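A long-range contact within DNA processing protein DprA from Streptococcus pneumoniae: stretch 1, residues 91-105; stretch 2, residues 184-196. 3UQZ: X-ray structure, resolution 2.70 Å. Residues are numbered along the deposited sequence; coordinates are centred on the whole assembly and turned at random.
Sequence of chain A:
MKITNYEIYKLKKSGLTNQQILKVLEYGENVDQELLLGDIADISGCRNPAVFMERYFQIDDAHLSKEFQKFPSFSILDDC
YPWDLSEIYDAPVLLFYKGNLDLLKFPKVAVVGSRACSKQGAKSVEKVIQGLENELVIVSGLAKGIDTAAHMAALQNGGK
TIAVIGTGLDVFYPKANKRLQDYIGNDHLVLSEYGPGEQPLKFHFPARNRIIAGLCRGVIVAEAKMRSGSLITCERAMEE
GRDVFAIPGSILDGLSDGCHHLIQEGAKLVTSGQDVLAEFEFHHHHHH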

# COMPACT_ATOMS: atom_id res chain seq x y z
N ALA A 91 30.11 1.07 9.22
CA ALA A 91 29.98 2.53 9.28
C ALA A 91 31.20 3.20 8.63
O ALA A 91 32.32 2.73 8.85
CB ALA A 91 29.85 2.97 10.72
N PRO A 92 31.03 4.23 7.76
CA PRO A 92 32.21 4.87 7.14
C PRO A 92 33.19 5.34 8.19
O PRO A 92 32.83 5.98 9.16
CB PRO A 92 31.62 6.04 6.33
CG PRO A 92 30.27 6.23 6.85
CD PRO A 92 29.78 4.90 7.35
N VAL A 93 34.43 4.92 8.03
CA VAL A 93 35.50 5.23 8.96
C VAL A 93 36.04 6.68 8.81
O VAL A 93 36.42 7.30 9.80
CB VAL A 93 36.56 4.11 8.90
CG1 VAL A 93 37.80 4.48 8.11
CG2 VAL A 93 36.88 3.58 10.28
N LEU A 94 36.00 7.22 7.58
CA LEU A 94 36.45 8.57 7.24
C LEU A 94 35.56 9.13 6.12
O LEU A 94 35.30 8.43 5.15
CB LEU A 94 37.94 8.54 6.81
CG LEU A 94 38.60 9.86 6.35
CD1 LEU A 94 39.01 10.72 7.53
CD2 LEU A 94 39.81 9.58 5.49
N LEU A 95 35.10 10.38 6.28
CA LEU A 95 34.26 11.09 5.31
C LEU A 95 34.81 12.46 4.99
O LEU A 95 35.05 13.26 5.89
CB LEU A 95 32.78 11.24 5.78
CG LEU A 95 31.88 9.99 5.77
CD1 LEU A 95 30.65 10.21 6.61
CD2 LEU A 95 31.50 9.59 4.37
N PHE A 96 34.98 12.74 3.69
CA PHE A 96 35.40 14.04 3.18
C PHE A 96 34.13 14.82 2.90
O PHE A 96 33.12 14.21 2.55
CB PHE A 96 36.21 13.90 1.89
CG PHE A 96 37.53 13.22 2.09
CD1 PHE A 96 38.65 13.95 2.51
CD2 PHE A 96 37.68 11.86 1.85
CE1 PHE A 96 39.88 13.31 2.67
CE2 PHE A 96 38.91 11.23 2.03
CZ PHE A 96 40.00 11.96 2.43
N TYR A 97 34.17 16.14 3.09
CA TYR A 97 33.00 16.98 2.91
C TYR A 97 33.29 18.31 2.25
O TYR A 97 34.43 18.77 2.21
CB TYR A 97 32.24 17.16 4.24
CG TYR A 97 32.93 18.07 5.23
CD1 TYR A 97 32.63 19.43 5.28
CD2 TYR A 97 33.85 17.57 6.14
CE1 TYR A 97 33.26 20.28 6.18
CE2 TYR A 97 34.49 18.41 7.06
CZ TYR A 97 34.19 19.76 7.08
OH TYR A 97 34.79 20.58 8.00
N LYS A 98 32.22 18.92 1.76
CA LYS A 98 32.18 20.21 1.11
C LYS A 98 30.87 20.85 1.60
O LYS A 98 29.80 20.36 1.29
CB LYS A 98 32.19 20.02 -0.42
CG LYS A 98 32.28 21.31 -1.20
CD LYS A 98 33.66 21.57 -1.76
CE LYS A 98 33.69 22.83 -2.61
NZ LYS A 98 33.31 24.05 -1.85
N GLY A 99 31.00 21.87 2.43
CA GLY A 99 29.85 22.58 2.96
C GLY A 99 29.81 22.72 4.47
O GLY A 99 30.84 22.70 5.15
N ASN A 100 28.58 22.87 4.99
CA ASN A 100 28.27 23.10 6.38
C ASN A 100 27.96 21.82 7.15
O ASN A 100 26.92 21.19 6.92
CB ASN A 100 27.12 24.12 6.49
CG ASN A 100 26.80 24.61 7.88
OD1 ASN A 100 27.60 24.52 8.83
ND2 ASN A 100 25.62 25.19 8.00
N LEU A 101 28.85 21.47 8.11
CA LEU A 101 28.69 20.29 8.97
C LEU A 101 27.54 20.42 9.95
O LEU A 101 27.17 19.42 10.55
CB LEU A 101 29.99 19.98 9.74
CG LEU A 101 31.12 19.27 9.02
CD1 LEU A 101 32.21 18.88 10.00
CD2 LEU A 101 30.64 18.02 8.29
N ASP A 102 26.99 21.64 10.15
CA ASP A 102 25.89 21.87 11.08
C ASP A 102 24.61 21.11 10.71
O ASP A 102 23.83 20.76 11.59
CB ASP A 102 25.60 23.37 11.27
CG ASP A 102 26.67 24.12 12.05
OD1 ASP A 102 27.36 23.48 12.89
OD2 ASP A 102 26.81 25.35 11.84
N LEU A 103 24.45 20.81 9.41
CA LEU A 103 23.32 20.06 8.87
C LEU A 103 23.23 18.65 9.46
O LEU A 103 22.14 18.10 9.53
CB LEU A 103 23.38 20.01 7.34
CG LEU A 103 22.74 21.20 6.59
CD1 LEU A 103 23.64 22.40 6.58
CD2 LEU A 103 22.52 20.85 5.15
N LEU A 104 24.37 18.11 9.97
CA LEU A 104 24.42 16.79 10.61
C LEU A 104 23.80 16.82 12.01
O LEU A 104 23.59 15.77 12.59
CB LEU A 104 25.87 16.27 10.70
CG LEU A 104 26.65 16.00 9.42
CD1 LEU A 104 28.11 15.62 9.75
CD2 LEU A 104 26.00 14.89 8.58
N LYS A 105 23.53 18.03 12.56
CA LYS A 105 22.96 18.20 13.91
C LYS A 105 21.42 18.18 13.90
O LYS A 105 20.80 18.07 14.96
CB LYS A 105 23.47 19.50 14.57
CG LYS A 105 24.97 19.52 14.86
CD LYS A 105 25.41 20.91 15.33
CE LYS A 105 26.90 21.09 15.29
NZ LYS A 105 27.29 22.51 15.52
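Stretch 2 (184-196) IGNDHLVLSEYGP

The oddest spot in this contact is Gly99, where two strands come so close that a side chain has no room. Its CA lies 4.3 Å from the CA of Leu189 and 3.2 Å from the O of His188. A CB built on Gly99 would point toward stretch 2 and fall 2.1 Å from His188 O and 2.9 Å from Leu189 CA. The backbone itself, at phi 127° and psi -154°, would also jam that CB against the preceding carbonyl, so glycine is called for twice over.

Stretch 2 enters as the last turn of a helix, with His188 N bonded to Ile184 O at 2.9 Å. His188 breaks from helical geometry at -119/-136, and the chain then extends as a strand from Leu189. It runs antiparallel to strand 94-99, the two directions 166° apart and the axes 4.7 Å apart at closest approach.

The ladder follows the antiparallel rule of alternating pairs. Phe96 and Ser192 form a hydrogen-bonded pair, Phe96 N to Ser192 O at 2.7 Å and Ser192 N to Phe96 O at 2.9 Å. Lys98 and Val190 repeat it, with Lys98 N to Val190 O at 3.0 Å and Val190 N to Lys98 O at 2.9 Å. Between them Tyr97 faces Leu191 without such bonds, CA to CA 4.6 Å. Past Gly99, Asn100 N still reaches His188 O at 2.9 Å and a nearly straight 168°, so the pairing outlasts the strand by one residue.

The two faces differ in character. Tyr97 and Leu191 share one, packing Tyr97 CB against Leu191 CD2 at 3.7 Å. Leu189, its chi angles t and p, is the most covered residue of stretch 2: its CD1 meets Tyr97 CB at 3.9 Å and Leu101 CD2 at 4.1 Å, while its CD2 touches Leu104 CG at 3.8 Å. The 3-10 turn 101-104 thus folds leucines back onto the strand, and Leu104 CD2 also meets Leu191 CD1 at 4.1 Å.

Phe96, Lys98, Ser192 and Val190 take the other face. There the Phe96 ring has the carbonyls of Ser192 and Glu193 at its edge, and a water joins the helix end to the lysine, donating to Gly185 O at 3.0 Å and accepting a weak bond from Lys98 NZ at 3.3 Å.

Beyond the last bridge, the CA-to-CB bond of Glu193 points away, yet the side chain returns: its CG lies 3.9 Å from Leu95 CD2 and its OE1 3.3 Å from Pro92 CB.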

# COMPACT_ATOMS: atom_id res chain seq x y z
N ILE A 184 24.95 22.75 -3.75
CA ILE A 184 24.77 22.00 -2.51
C ILE A 184 26.08 22.07 -1.71
O ILE A 184 26.03 22.26 -0.50
CB ILE A 184 24.21 20.56 -2.73
CG1 ILE A 184 22.75 20.61 -3.22
CG2 ILE A 184 24.33 19.67 -1.46
CD1 ILE A 184 22.27 19.30 -3.85
N GLY A 185 27.22 22.04 -2.39
CA GLY A 185 28.52 22.18 -1.76
C GLY A 185 28.77 23.57 -1.19
O GLY A 185 29.49 23.70 -0.21
N ASN A 186 28.15 24.60 -1.79
CA ASN A 186 28.26 25.99 -1.35
C ASN A 186 27.41 26.28 -0.11
O ASN A 186 27.95 26.64 0.95
CB ASN A 186 27.83 26.95 -2.47
CG ASN A 186 28.73 27.00 -3.66
OD1 ASN A 186 29.96 27.05 -3.54
ND2 ASN A 186 28.12 27.07 -4.84
N ASP A 187 26.08 26.19 -0.25
CA ASP A 187 25.12 26.54 0.78
C ASP A 187 24.68 25.45 1.74
O ASP A 187 24.19 25.79 2.82
CB ASP A 187 23.88 27.19 0.13
CG ASP A 187 24.11 28.55 -0.50
OD1 ASP A 187 25.29 28.91 -0.74
OD2 ASP A 187 23.11 29.26 -0.76
N HIS A 188 24.83 24.16 1.36
CA HIS A 188 24.39 22.99 2.12
C HIS A 188 25.59 22.08 2.49
O HIS A 188 26.61 22.62 2.89
CB HIS A 188 23.31 22.25 1.31
CG HIS A 188 22.13 23.12 1.00
ND1 HIS A 188 21.01 23.12 1.81
CD2 HIS A 188 21.99 24.07 0.04
CE1 HIS A 188 20.21 24.05 1.31
NE2 HIS A 188 20.76 24.66 0.25
N LEU A 189 25.47 20.74 2.35
CA LEU A 189 26.54 19.78 2.67
C LEU A 189 26.60 18.60 1.67
O LEU A 189 25.58 17.97 1.39
CB LEU A 189 26.35 19.27 4.10
CG LEU A 189 27.34 18.24 4.66
CD1 LEU A 189 28.76 18.81 4.78
CD2 LEU A 189 26.86 17.72 6.00
N VAL A 190 27.81 18.31 1.16
CA VAL A 190 28.07 17.18 0.26
C VAL A 190 29.06 16.29 1.00
O VAL A 190 30.10 16.78 1.46
CB VAL A 190 28.63 17.57 -1.14
CG1 VAL A 190 28.71 16.36 -2.06
CG2 VAL A 190 27.82 18.67 -1.80
N LEU A 191 28.73 15.00 1.13
CA LEU A 191 29.60 14.02 1.80
C LEU A 191 30.12 12.98 0.79
O LEU A 191 29.42 12.64 -0.18
CB LEU A 191 28.87 13.31 2.94
CG LEU A 191 28.42 14.15 4.14
CD1 LEU A 191 27.40 13.38 4.99
CD2 LEU A 191 29.61 14.62 5.00
N SER A 192 31.34 12.47 1.04
CA SER A 192 31.98 11.44 0.20
C SER A 192 33.03 10.64 0.97
O SER A 192 33.74 11.19 1.81
CB SER A 192 32.62 12.07 -1.04
OG SER A 192 33.05 11.07 -1.95
N GLU A 193 33.15 9.35 0.66
CA GLU A 193 34.16 8.46 1.25
C GLU A 193 35.39 8.44 0.33
O GLU A 193 36.43 7.95 0.73
CB GLU A 193 33.60 7.03 1.32
CG GLU A 193 33.24 6.57 2.72
CD GLU A 193 32.80 5.12 2.79
OE1 GLU A 193 33.06 4.49 3.84
OE2 GLU A 193 32.25 4.61 1.80
N TYR A 194 35.23 8.95 -0.90
CA TYR A 194 36.22 8.96 -1.97
C TYR A 194 37.06 10.22 -2.04
O TYR A 194 36.55 11.33 -1.89
CB TYR A 194 35.55 8.61 -3.31
CG TYR A 194 34.61 7.43 -3.16
CD1 TYR A 194 35.11 6.14 -2.97
CD2 TYR A 194 33.24 7.61 -3.07
CE1 TYR A 194 34.27 5.07 -2.72
CE2 TYR A 194 32.38 6.54 -2.83
CZ TYR A 194 32.90 5.27 -2.67
OH TYR A 194 32.07 4.20 -2.41
N GLY A 195 38.35 10.03 -2.26
CA GLY A 195 39.32 11.11 -2.33
C GLY A 195 39.33 11.84 -3.65
O GLY A 195 38.59 11.46 -4.57
N PRO A 196 40.18 12.88 -3.80
CA PRO A 196 40.20 13.66 -5.05
C PRO A 196 40.38 12.88 -6.35
O PRO A 196 41.20 11.96 -6.42
CB PRO A 196 41.34 14.65 -4.81
CG PRO A 196 41.42 14.80 -3.33
CD PRO A 196 41.12 13.44 -2.80
O HOH W 1 31.84 25.20 0.91